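PDB 2QGY: enolase from the environmental genome shotgun sequencing of the Sargasso Sea, which is of unknown function but binds magnesium and belongs to the enolase superfamily, whose members typically abstract a proton next to a carboxylate. Local coordinates for residues A268-F272 / N295-I299. Residues are numbered along the deposited sequence; the frame is centred on the assembly and turned at random.
Sequences AADIF and NGIFI
Ile297 sets its CG2 methyl over the centre of the Phe272 ring, a CH-pi contact of 3.8 Å from CG2 to the ring centroid, only 6° off the ring normal. With CG1 anti to the carbonyl carbon (chi1 -68°), the CG2 branch of Ile297 is the one turned over the ring. The delta methyl of Ile297 reaches on to Phe272 CZ at 4.0 Å. Two residues further along, Ile299 CD1 meets Phe272 CB at 3.8 Å. This side is buried and closely packed.

The backbones pair in parallel, Ile271 beside Phe298 and Phe272 beside Ile299. Phe298 N donates to Asp270 O at 3.2 Å. Phe272 N donates to Phe298 O at 3.0 Å.

On the face of Ile271 and Phe298 the side chains meet less closely, Ile271 CG1 lying 4.3 Å from Phe298 CB, though Ile271 CG2 rests 3.6 Å from Phe298 O. The exposed Phe298 ring turns out from the pair. A water donates to both Asp270 O and Gly296 O, so Asp270 O takes two bonds.

The segments belong to a beta-alpha-beta unit of the TIM-like barrel. Gly296 is the C-prime residue of the Schellman motif ending helix 282-294. Phe260 of helix 257-265 meets the Phe272 ring edge-to-face, and strand 248-250 pairs with strand 271-272 on the side away from strand 298-299.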
ATOM      1  N   ALA A 268     -18.302 -10.491   4.126  1.00 18.97           N
ATOM      2  CA  ALA A 268     -17.122 -11.041   4.769  1.00 18.48           C
ATOM      3  C   ALA A 268     -16.887 -10.556   6.206  1.00 17.93           C
ATOM      4  O   ALA A 268     -16.002 -11.066   6.903  1.00 19.35           O
ATOM      5  CB  ALA A 268     -15.869 -10.794   3.897  1.00 18.04           C
ATOM      6  N   ALA A 269     -17.690  -9.617   6.661  1.00 16.78           N
ATOM      7  CA  ALA A 269     -17.503  -9.032   7.984  1.00 16.45           C
ATOM      8  C   ALA A 269     -18.757  -8.350   8.473  1.00 16.36           C
ATOM      9  O   ALA A 269     -19.649  -8.024   7.701  1.00 16.90           O
ATOM     10  CB  ALA A 269     -16.319  -8.046   7.987  1.00 16.55           C
ATOM     11  N   ASP A 270     -18.802  -8.132   9.778  1.00 15.13           N
ATOM     12  CA  ASP A 270     -19.941  -7.492  10.427  1.00 16.04           C
ATOM     13  C   ASP A 270     -19.659  -6.006  10.699  1.00 15.88           C
ATOM     14  O   ASP A 270     -20.585  -5.184  10.762  1.00 16.05           O
ATOM     15  CB  ASP A 270     -20.200  -8.233  11.743  1.00 16.62           C
ATOM     16  CG  ASP A 270     -20.550  -9.707  11.504  1.00 19.45           C
ATOM     17  OD1 ASP A 270     -21.631  -9.910  10.938  1.00 24.79           O
ATOM     18  OD2 ASP A 270     -19.771 -10.644  11.815  1.00 19.70           O
ATOM     19  N   ILE A 271     -18.377  -5.683  10.876  1.00 14.65           N
ATOM     20  CA  ILE A 271     -17.945  -4.320  11.239  1.00 15.18           C
ATOM     21  C   ILE A 271     -16.636  -4.059  10.502  1.00 14.68           C
ATOM     22  O   ILE A 271     -15.788  -4.927  10.429  1.00 13.77           O
ATOM     23  CB  ILE A 271     -17.668  -4.217  12.780  1.00 16.01           C
ATOM     24  CG1 ILE A 271     -18.932  -4.545  13.605  1.00 15.69           C
ATOM     25  CG2 ILE A 271     -17.092  -2.809  13.162  1.00 14.66           C
ATOM     26  CD1 ILE A 271     -18.653  -4.830  15.108  1.00 17.13           C
ATOM     27  N   PHE A 272     -16.454  -2.862   9.962  1.00 14.75           N
ATOM     28  CA  PHE A 272     -15.165  -2.515   9.383  1.00 14.38           C
ATOM     29  C   PHE A 272     -14.438  -1.541  10.321  1.00 15.17           C
ATOM     30  O   PHE A 272     -15.075  -0.671  10.898  1.00 14.43           O
ATOM     31  CB  PHE A 272     -15.355  -1.777   8.054  1.00 15.42           C
ATOM     32  CG  PHE A 272     -16.032  -2.586   6.969  1.00 16.43           C
ATOM     33  CD1 PHE A 272     -15.940  -3.985   6.931  1.00 15.99           C
ATOM     34  CD2 PHE A 272     -16.754  -1.935   5.975  1.00 16.90           C
ATOM     35  CE1 PHE A 272     -16.562  -4.709   5.875  1.00 17.44           C
ATOM     36  CE2 PHE A 272     -17.365  -2.666   4.919  1.00 15.92           C
ATOM     37  CZ  PHE A 272     -17.252  -4.031   4.886  1.00 15.77           C
ATOM     38  N   ASN A 295     -25.952  -2.241   3.812  1.00 24.79           N
ATOM     39  CA  ASN A 295     -25.720  -3.668   3.862  1.00 23.85           C
ATOM     40  C   ASN A 295     -25.647  -4.253   5.259  1.00 23.60           C
ATOM     41  O   ASN A 295     -25.176  -5.379   5.433  1.00 24.09           O
ATOM     42  CB  ASN A 295     -24.481  -3.988   3.023  1.00 24.35           C
ATOM     43  CG  ASN A 295     -24.745  -3.817   1.551  1.00 25.80           C
ATOM     44  OD1 ASN A 295     -25.263  -4.717   0.915  1.00 26.19           O
ATOM     45  ND2 ASN A 295     -24.426  -2.637   1.003  1.00 21.33           N
ATOM     46  N   GLY A 296     -26.125  -3.500   6.252  1.00 21.53           N
ATOM     47  CA  GLY A 296     -26.191  -3.980   7.623  1.00 21.18           C
ATOM     48  C   GLY A 296     -24.865  -4.092   8.357  1.00 20.29           C
ATOM     49  O   GLY A 296     -24.781  -4.784   9.368  1.00 19.23           O
ATOM     50  N   ILE A 297     -23.851  -3.378   7.860  1.00 19.82           N
ATOM     51  CA  ILE A 297     -22.490  -3.433   8.415  1.00 18.88           C
ATOM     52  C   ILE A 297     -22.204  -2.110   9.142  1.00 19.83           C
ATOM     53  O   ILE A 297     -22.597  -1.041   8.672  1.00 19.01           O
ATOM     54  CB  ILE A 297     -21.474  -3.678   7.264  1.00 19.11           C
ATOM     55  CG1 ILE A 297     -21.684  -5.101   6.706  1.00 17.14           C
ATOM     56  CG2 ILE A 297     -20.008  -3.399   7.739  1.00 17.24           C
ATOM     57  CD1 ILE A 297     -20.932  -5.425   5.432  1.00 20.61           C
ATOM     58  N   PHE A 298     -21.572  -2.189  10.307  1.00 19.35           N
ATOM     59  CA  PHE A 298     -21.239  -1.000  11.087  1.00 20.17           C
ATOM     60  C   PHE A 298     -19.779  -0.621  10.887  1.00 19.02           C
ATOM     61  O   PHE A 298     -18.991  -1.418  10.415  1.00 17.55           O
ATOM     62  CB  PHE A 298     -21.508  -1.258  12.558  1.00 21.00           C
ATOM     63  CG  PHE A 298     -22.978  -1.376  12.871  1.00 24.22           C
ATOM     64  CD1 PHE A 298     -23.666  -0.308  13.423  1.00 24.81           C
ATOM     65  CD2 PHE A 298     -23.672  -2.553  12.567  1.00 27.79           C
ATOM     66  CE1 PHE A 298     -25.030  -0.406  13.686  1.00 26.75           C
ATOM     67  CE2 PHE A 298     -25.042  -2.667  12.828  1.00 28.60           C
ATOM     68  CZ  PHE A 298     -25.718  -1.584  13.384  1.00 28.37           C
ATOM     69  N   ILE A 299     -19.453   0.607  11.263  1.00 18.09           N
ATOM     70  CA  ILE A 299     -18.096   1.142  11.151  1.00 17.65           C
ATOM     71  C   ILE A 299     -17.567   1.532  12.531  1.00 17.81           C
ATOM     72  O   ILE A 299     -18.189   2.294  13.255  1.00 18.53           O
ATOM     73  CB  ILE A 299     -18.073   2.404  10.257  1.00 17.94           C
ATOM     74  CG1 ILE A 299     -18.641   2.107   8.851  1.00 17.65           C
ATOM     75  CG2 ILE A 299     -16.636   2.960  10.138  1.00 17.38           C
ATOM     76  CD1 ILE A 299     -17.834   1.054   8.021  1.00 19.76           C
TER
HETATM   77  O   HOH W   1     -23.145  -5.719  11.442  1.00 27.04           O